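Local coordinates for ABC transporter substrate-binding protein (Rhizobium radiobacter, PDB 6TFX) that binds the opine mannopinic acid as the periplasmic solute-binding protein of an ABC importer for mannityl-opines, at residues Glu117-Asp120 against Val124-Thr127; Arg268-His273 against Gly356-Asn361; Ala278-Tyr283 against Gln350-Glu355. All coordinates share one frame; numbering follows the deposited sequence.

Contact 1 (Glu117-Asp120 against Val124-Thr127); sequences EAVD and VRIT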
loop_
_atom_site.group_PDB
_atom_site.type_symbol
_atom_site.label_atom_id
_atom_site.label_comp_id
_atom_site.label_asym_id
_atom_site.label_seq_id
_atom_site.Cartn_x
_atom_site.Cartn_y
_atom_site.Cartn_z
ATOM N N GLU A 117 -15.112 11.700 19.940
ATOM C CA GLU A 117 -15.292 11.997 21.366
ATOM C C GLU A 117 -15.405 10.747 22.226
ATOM O O GLU A 117 -16.020 9.763 21.817
ATOM C CB GLU A 117 -16.570 12.837 21.564
ATOM C CG GLU A 117 -16.539 14.167 20.828
ATOM C CD GLU A 117 -17.841 14.937 20.804
ATOM O OE1 GLU A 117 -18.836 14.430 20.234
ATOM O OE2 GLU A 117 -17.856 16.069 21.340
ATOM N N ALA A 118 -14.846 10.819 23.449
ATOM C CA ALA A 118 -14.942 9.736 24.417
ATOM C C ALA A 118 -16.183 10.031 25.256
ATOM O O ALA A 118 -16.169 10.980 26.057
ATOM C CB ALA A 118 -13.698 9.715 25.303
ATOM N N VAL A 119 -17.263 9.263 25.046
ATOM C CA VAL A 119 -18.528 9.451 25.793
ATOM C C VAL A 119 -18.293 8.941 27.221
ATOM O O VAL A 119 -18.739 9.551 28.194
ATOM C CB VAL A 119 -19.709 8.743 25.090
ATOM C CG1 VAL A 119 -20.992 8.849 25.910
ATOM C CG2 VAL A 119 -19.918 9.316 23.690
ATOM N N ASP A 120 -17.568 7.824 27.323
ATOM C CA ASP A 120 -17.091 7.220 28.568
ATOM C C ASP A 120 -15.874 6.389 28.208
ATOM O O ASP A 120 -15.512 6.369 27.024
ATOM C CB ASP A 120 -18.197 6.436 29.310
ATOM C CG ASP A 120 -18.820 5.308 28.528
ATOM O OD1 ASP A 120 -18.068 4.574 27.845
ATOM O OD2 ASP A 120 -20.064 5.132 28.625
ATOM N N VAL A 124 -17.000 5.408 22.123
ATOM C CA VAL A 124 -16.444 6.427 21.230
ATOM C C VAL A 124 -17.558 6.889 20.292
ATOM O O VAL A 124 -18.221 6.053 19.673
ATOM C CB VAL A 124 -15.268 5.830 20.398
ATOM C CG1 VAL A 124 -14.753 6.850 19.375
ATOM C CG2 VAL A 124 -14.132 5.372 21.311
ATOM N N ARG A 125 -17.723 8.207 20.153
ATOM C CA ARG A 125 -18.705 8.763 19.237
ATOM C C ARG A 125 -17.930 9.468 18.126
ATOM O O ARG A 125 -17.124 10.347 18.406
ATOM C CB ARG A 125 -19.611 9.768 19.949
ATOM C CG ARG A 125 -20.676 10.411 19.041
ATOM C CD ARG A 125 -21.442 11.523 19.764
ATOM N NE ARG A 125 -22.166 11.012 20.922
ATOM C CZ ARG A 125 -22.528 11.749 21.968
ATOM N NH1 ARG A 125 -22.232 13.044 22.013
ATOM N NH2 ARG A 125 -23.183 11.194 22.982
ATOM N N ILE A 126 -18.186 9.078 16.873
ATOM C CA ILE A 126 -17.549 9.712 15.710
ATOM C C ILE A 126 -18.661 10.453 14.959
ATOM O O ILE A 126 -19.661 9.846 14.584
ATOM C CB ILE A 126 -16.876 8.662 14.789
ATOM C CG1 ILE A 126 -15.764 7.910 15.572
ATOM C CG2 ILE A 126 -16.330 9.322 13.511
ATOM C CD1 ILE A 126 -15.160 6.740 14.851
ATOM N N THR A 127 -18.484 11.759 14.765
ATOM C CA THR A 127 -19.464 12.574 14.050
ATOM C C THR A 127 -18.806 12.947 12.723
ATOM O O THR A 127 -17.636 13.356 12.690
ATOM C CB THR A 127 -19.793 13.842 14.868
ATOM O OG1 THR A 127 -20.334 13.447 16.133
ATOM C CG2 THR A 127 -20.805 14.767 14.147
HETATM O O HOH W 1 -18.464 12.915 18.019
HETATM O O HOH W 2 -21.437 15.039 20.018
#
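Glu117 and Arg125 form an antiparallel hydrogen-bonded pair, with Glu117 N to Arg125 O at 2.9 Å and Arg125 N to Glu117 O at 2.8 Å. The next pair, Ala118 with Val124, is non-hydrogen-bonded, and the Val124 CA-H adds a CA-H...O contact to the carbonyl of Glu117. On the face bearing Glu117 and Arg125, the two charged side chains approach without a salt bridge: Glu117 OE1 lies 4.1 Å from Arg125 NH1, and the carboxylate and guanidinium planes stand 76° apart. Water joins them instead. One water, in the plane of the guanidinium at its edge, accepts from Arg125 NH1 and donates to Glu117 OE1. A second water donates to the same OE1 and to the carbonyl of Arg125 while accepting from Thr127 OG1, so two water donors grip a single carboxylate oxygen. The Arg125 chain leaves extended and then bends (chi3 -62°), which carries the guanidinium back over Val119; CG2 of that valine sits 3.6 Å from the guanidinium plane, off towards the rim. The other face is apolar: Ala118 and Val124 rest on helix 88-98. Opposite Thr123 the chain carries an extra residue, Val119 and Asp120 together making a classic beta bulge, close to the turn of a beta hairpin whose strand 113-118 is an outermost strand of a four-stranded antiparallel sheet.

Contact 2 (Arg268-His273 against Gly356-Asn361); sequences RQALAH and GGFTLN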
loop_
_atom_site.group_PDB
_atom_site.type_symbol
_atom_site.label_atom_id
_atom_site.label_comp_id
_atom_site.label_asym_id
_atom_site.label_seq_id
_atom_site.Cartn_x
_atom_site.Cartn_y
_atom_site.Cartn_z
ATOM N N ARG A 268 5.096 13.511 -23.618
ATOM C CA ARG A 268 4.453 12.515 -22.738
ATOM C C ARG A 268 3.795 11.435 -23.610
ATOM O O ARG A 268 3.917 10.234 -23.336
ATOM C CB ARG A 268 3.392 13.184 -21.842
ATOM C CG ARG A 268 4.002 14.239 -20.926
ATOM C CD ARG A 268 3.118 14.574 -19.730
ATOM N NE ARG A 268 1.794 15.086 -20.101
ATOM C CZ ARG A 268 1.514 16.373 -20.280
ATOM N NH1 ARG A 268 2.488 17.278 -20.279
ATOM N NH2 ARG A 268 0.270 16.759 -20.534
ATOM N N GLN A 269 3.085 11.856 -24.676
ATOM C CA GLN A 269 2.457 10.908 -25.593
ATOM C C GLN A 269 3.513 9.997 -26.225
ATOM O O GLN A 269 3.311 8.782 -26.321
ATOM C CB GLN A 269 1.704 11.654 -26.698
ATOM C CG GLN A 269 0.447 12.353 -26.182
ATOM C CD GLN A 269 -0.137 13.284 -27.223
ATOM O OE1 GLN A 269 0.574 13.838 -28.081
ATOM N NE2 GLN A 269 -1.455 13.482 -27.155
ATOM N N ALA A 270 4.673 10.583 -26.597
ATOM C CA ALA A 270 5.753 9.784 -27.175
ATOM C C ALA A 270 6.174 8.690 -26.181
ATOM O O ALA A 270 6.340 7.552 -26.571
ATOM C CB ALA A 270 6.942 10.670 -27.523
ATOM N N LEU A 271 6.314 9.043 -24.888
ATOM C CA LEU A 271 6.710 8.042 -23.885
ATOM C C LEU A 271 5.655 6.955 -23.778
ATOM O O LEU A 271 5.996 5.772 -23.785
ATOM C CB LEU A 271 6.964 8.709 -22.517
ATOM C CG LEU A 271 7.523 7.817 -21.409
ATOM C CD1 LEU A 271 8.890 7.217 -21.795
ATOM C CD2 LEU A 271 7.648 8.616 -20.112
ATOM N N ALA A 272 4.369 7.356 -23.713
ATOM C CA ALA A 272 3.262 6.398 -23.566
ATOM C C ALA A 272 3.205 5.427 -24.759
ATOM O O ALA A 272 2.841 4.259 -24.568
ATOM C CB ALA A 272 1.934 7.135 -23.441
ATOM N N HIS A 273 3.571 5.907 -25.970
ATOM C CA HIS A 273 3.564 5.063 -27.194
ATOM C C HIS A 273 4.767 4.100 -27.279
ATOM O O HIS A 273 4.807 3.262 -28.188
ATOM C CB HIS A 273 3.472 5.912 -28.481
ATOM C CG HIS A 273 2.119 6.496 -28.725
ATOM N ND1 HIS A 273 1.011 5.692 -28.934
ATOM C CD2 HIS A 273 1.745 7.792 -28.848
ATOM C CE1 HIS A 273 -0.006 6.526 -29.143
ATOM N NE2 HIS A 273 0.386 7.792 -29.110
ATOM N N GLY A 356 11.443 4.031 -28.808
ATOM C CA GLY A 356 10.748 5.253 -29.184
ATOM C C GLY A 356 11.560 6.518 -29.044
ATOM O O GLY A 356 11.022 7.609 -29.231
ATOM N N GLY A 357 12.836 6.369 -28.699
ATOM C CA GLY A 357 13.737 7.515 -28.625
ATOM C C GLY A 357 14.078 8.054 -27.250
ATOM O O GLY A 357 14.647 9.155 -27.175
ATOM N N PHE A 358 13.768 7.300 -26.172
ATOM C CA PHE A 358 14.093 7.768 -24.817
ATOM C C PHE A 358 15.246 6.999 -24.255
ATOM O O PHE A 358 15.196 5.763 -24.234
ATOM C CB PHE A 358 12.899 7.612 -23.865
ATOM C CG PHE A 358 11.751 8.540 -24.191
ATOM C CD1 PHE A 358 10.790 8.180 -25.124
ATOM C CD2 PHE A 358 11.614 9.764 -23.533
ATOM C CE1 PHE A 358 9.729 9.041 -25.426
ATOM C CE2 PHE A 358 10.542 10.618 -23.816
ATOM C CZ PHE A 358 9.605 10.252 -24.762
ATOM N N THR A 359 16.274 7.718 -23.740
ATOM C CA THR A 359 17.352 7.032 -23.063
ATOM C C THR A 359 17.149 7.337 -21.600
ATOM O O THR A 359 17.379 8.464 -21.155
ATOM C CB THR A 359 18.736 7.509 -23.522
ATOM O OG1 THR A 359 18.837 7.354 -24.930
ATOM C CG2 THR A 359 19.848 6.723 -22.836
ATOM N N LEU A 360 16.676 6.347 -20.863
ATOM C CA LEU A 360 16.399 6.490 -19.446
ATOM C C LEU A 360 17.636 6.107 -18.642
ATOM O O LEU A 360 18.249 5.067 -18.895
ATOM C CB LEU A 360 15.195 5.570 -19.126
ATOM C CG LEU A 360 14.582 5.608 -17.764
ATOM C CD1 LEU A 360 14.189 7.035 -17.360
ATOM C CD2 LEU A 360 13.385 4.666 -17.724
ATOM N N ASN A 361 18.067 7.001 -17.753
ATOM C CA ASN A 361 19.183 6.757 -16.845
ATOM C C ASN A 361 18.528 6.524 -15.473
ATOM O O ASN A 361 17.727 7.343 -15.014
ATOM C CB ASN A 361 20.115 7.981 -16.787
ATOM C CG ASN A 361 21.164 7.922 -15.694
ATOM O OD1 ASN A 361 21.316 8.859 -14.884
ATOM N ND2 ASN A 361 21.906 6.833 -15.637
#
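Ala270, in helix 265-272, comes nearest in backbone to Gly356, their CA atoms 7.0 Å apart, while strand 358-365 starts two residues further on and diverges from the helix. Phe358 is the residue of the strand that bridges the gap. Its CG is anti to the carbonyl carbon (chi1 -68°), which sends the ring across to the helix, where it meets both Ala270 and Leu271. Leu271 CD1 stands over the centre of one face in a CH-pi contact, 3.9 Å from the centroid of the Phe358 ring and only 9° off the normal. The outer end of the ring presses on the helix itself: CE1 of Phe358 is 3.5 Å from the backbone N of Leu271, and the same CE1 lies 3.8 Å from Ala270 CB. All three residues are buried, and Leu321 of helix 314-323 touches both Ala270 and Phe358. Gly357, with positive phi, is the C-prime residue of a Schellman motif that ends helix 340-353: Phe358 N bonds to Val353 O and Gly357 N to Ala354 O. Phe358 packs on helix 265-272 at the start of strand 358-365, which follows helix 340-353 and pairs in parallel with strand 330-337, a beta-alpha-beta crossover.

Contact 3 (Ala278-Tyr283 against Gln350-Glu355); sequences AQIAKY and QAQVAE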
loop_
_atom_site.group_PDB
_atom_site.type_symbol
_atom_site.label_atom_id
_atom_site.label_comp_id
_atom_site.label_asym_id
_atom_site.label_seq_id
_atom_site.Cartn_x
_atom_site.Cartn_y
_atom_site.Cartn_z
ATOM N N ALA A 278 1.404 -4.878 -21.951
ATOM C CA ALA A 278 1.014 -6.277 -22.274
ATOM C C ALA A 278 2.234 -7.188 -22.405
ATOM O O ALA A 278 2.207 -8.333 -21.924
ATOM C CB ALA A 278 0.174 -6.327 -23.544
ATOM N N GLN A 279 3.317 -6.671 -22.987
ATOM C CA GLN A 279 4.550 -7.460 -23.123
ATOM C C GLN A 279 5.232 -7.699 -21.769
ATOM O O GLN A 279 5.794 -8.785 -21.547
ATOM C CB GLN A 279 5.499 -6.842 -24.149
ATOM C CG GLN A 279 4.913 -6.878 -25.583
ATOM C CD GLN A 279 5.001 -8.207 -26.324
ATOM O OE1 GLN A 279 5.471 -9.231 -25.801
ATOM N NE2 GLN A 279 4.542 -8.218 -27.575
ATOM N N ILE A 280 5.152 -6.715 -20.835
ATOM C CA ILE A 280 5.729 -6.912 -19.501
ATOM C C ILE A 280 4.925 -8.019 -18.785
ATOM O O ILE A 280 5.514 -8.905 -18.147
ATOM C CB ILE A 280 5.702 -5.596 -18.672
ATOM C CG1 ILE A 280 6.658 -4.570 -19.311
ATOM C CG2 ILE A 280 6.051 -5.848 -17.175
ATOM C CD1 ILE A 280 6.441 -3.119 -18.791
ATOM N N ALA A 281 3.582 -7.973 -18.913
ATOM C CA ALA A 281 2.703 -8.978 -18.274
ATOM C C ALA A 281 2.969 -10.375 -18.846
ATOM O O ALA A 281 3.044 -11.337 -18.085
ATOM C CB ALA A 281 1.238 -8.585 -18.471
ATOM N N LYS A 282 3.145 -10.488 -20.180
ATOM C CA LYS A 282 3.429 -11.790 -20.828
ATOM C C LYS A 282 4.767 -12.339 -20.350
ATOM O O LYS A 282 4.864 -13.516 -20.025
ATOM C CB LYS A 282 3.457 -11.644 -22.359
ATOM C CG LYS A 282 2.172 -12.120 -23.032
ATOM C CD LYS A 282 2.354 -12.375 -24.531
ATOM C CE LYS A 282 2.104 -11.162 -25.402
ATOM N NZ LYS A 282 0.654 -10.864 -25.556
ATOM N N TYR A 283 5.788 -11.468 -20.255
ATOM C CA TYR A 283 7.131 -11.858 -19.808
ATOM C C TYR A 283 7.126 -12.299 -18.345
ATOM O O TYR A 283 7.664 -13.368 -18.014
ATOM C CB TYR A 283 8.117 -10.691 -20.007
ATOM C CG TYR A 283 9.466 -10.929 -19.366
ATOM C CD1 TYR A 283 10.373 -11.831 -19.918
ATOM C CD2 TYR A 283 9.840 -10.251 -18.209
ATOM C CE1 TYR A 283 11.591 -12.099 -19.298
ATOM C CE2 TYR A 283 11.060 -10.504 -17.585
ATOM C CZ TYR A 283 11.945 -11.410 -18.149
ATOM O OH TYR A 283 13.172 -11.642 -17.570
ATOM N N GLN A 350 13.214 0.808 -19.171
ATOM C CA GLN A 350 14.404 1.415 -19.752
ATOM C C GLN A 350 14.702 0.783 -21.130
ATOM O O GLN A 350 14.887 1.507 -22.105
ATOM C CB GLN A 350 15.588 1.215 -18.814
ATOM C CG GLN A 350 16.910 1.712 -19.372
ATOM C CD GLN A 350 17.989 1.453 -18.355
ATOM O OE1 GLN A 350 18.230 0.294 -17.956
ATOM N NE2 GLN A 350 18.627 2.512 -17.866
ATOM N N ALA A 351 14.625 -0.554 -21.229
ATOM C CA ALA A 351 14.855 -1.233 -22.522
ATOM C C ALA A 351 13.734 -0.906 -23.529
ATOM O O ALA A 351 14.012 -0.665 -24.715
ATOM C CB ALA A 351 14.951 -2.739 -22.313
ATOM N N GLN A 352 12.472 -0.889 -23.061
ATOM C CA GLN A 352 11.361 -0.615 -23.963
ATOM C C GLN A 352 11.387 0.781 -24.557
ATOM O O GLN A 352 11.121 0.947 -25.755
ATOM C CB GLN A 352 10.004 -0.810 -23.280
ATOM C CG GLN A 352 9.684 -2.264 -22.938
ATOM C CD GLN A 352 8.249 -2.360 -22.434
ATOM O OE1 GLN A 352 7.641 -1.376 -21.954
ATOM N NE2 GLN A 352 7.671 -3.542 -22.539
ATOM N N VAL A 353 11.633 1.795 -23.713
ATOM C CA VAL A 353 11.468 3.179 -24.165
ATOM C C VAL A 353 12.594 3.640 -25.101
ATOM O O VAL A 353 12.429 4.629 -25.819
ATOM C CB VAL A 353 11.197 4.177 -23.019
ATOM C CG1 VAL A 353 9.975 3.747 -22.215
ATOM C CG2 VAL A 353 12.420 4.387 -22.130
ATOM N N ALA A 354 13.701 2.897 -25.140
ATOM C CA ALA A 354 14.774 3.198 -26.099
ATOM C C ALA A 354 14.262 3.071 -27.545
ATOM O O ALA A 354 14.732 3.777 -28.435
ATOM C CB ALA A 354 15.930 2.236 -25.896
ATOM N N GLU A 355 13.293 2.179 -27.782
ATOM C CA GLU A 355 12.743 1.989 -29.124
ATOM C C GLU A 355 12.087 3.259 -29.688
ATOM O O GLU A 355 12.203 3.527 -30.885
ATOM C CB GLU A 355 11.752 0.809 -29.116
ATOM C CG GLU A 355 11.678 0.085 -30.439
ATOM C CD GLU A 355 12.979 -0.532 -30.921
ATOM O OE1 GLU A 355 13.704 -1.157 -30.110
ATOM O OE2 GLU A 355 13.271 -0.382 -32.127
#
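Ile280 and Gln352 make a small, partly buried contact between two helices, 277-284 and 340-353, that pack through side chains without their backbones touching. The closest CA atoms, those of Ile280 and Gln352, are 9.6 Å apart, and the glutamine side chain spans the distance. Its CG is anti to the carbonyl carbon and the chain runs straight beyond it (chi2 -173°), so the amide is delivered to the other helix at full reach. There the amide meets the CG1-CD1 branch of Ile280, the two side chains crossing at a slant. NE2 of Gln352 is 3.5 Å from CG1 of Ile280, and OE1 of Gln352 is 3.8 Å from CD1 of the same isoleucine. Gln279 takes a lesser part, offering its CB to the NE2 of Gln352 at 4.3 Å before its own chain folds back (chi2 -79°) and leads the amide elsewhere. The isoleucine is further enclosed by Leu345 and Leu348 of helix 340-353 and by Thr458 of strand 454-467. Where the glutamine finds its polar partners is a different matter: OE1 accepts from the backbone N of Asn276, just ahead of helix 277-284, and Asn276 OD1 in turn accepts from Gln279 N. The chemistry is therefore divided. Gln352 gives van der Waals contact to the isoleucine, while both OE1 and NE2 are hydrogen-bonded close to the two segments, OE1 to Asn276 N; together these bonds probably fix which way the amide is turned.

Contacts 2 and 3 form one neighbourhood, their centres about 12 Å apart, whereas contact 1 lies on the opposite side of the chain's centre, about 53 Å from either, centre to centre. Contact 3 is nested along the chain inside the loop closed by contact 2, and the two touch directly: Gln350 NE2 probably bonds to Leu360 O at 2.8 Å, and Leu271 CD1 packs on Val353 CG1 at 3.7 Å. Contact 3 is not part of the opine pocket, though the Ile280 side chain comes to about 8 Å from the ligand. In contact 2, Leu271 is about 11 Å, side chain to side chain, from Cys453 of a magnesium site. Contact 1 is remote from both sites.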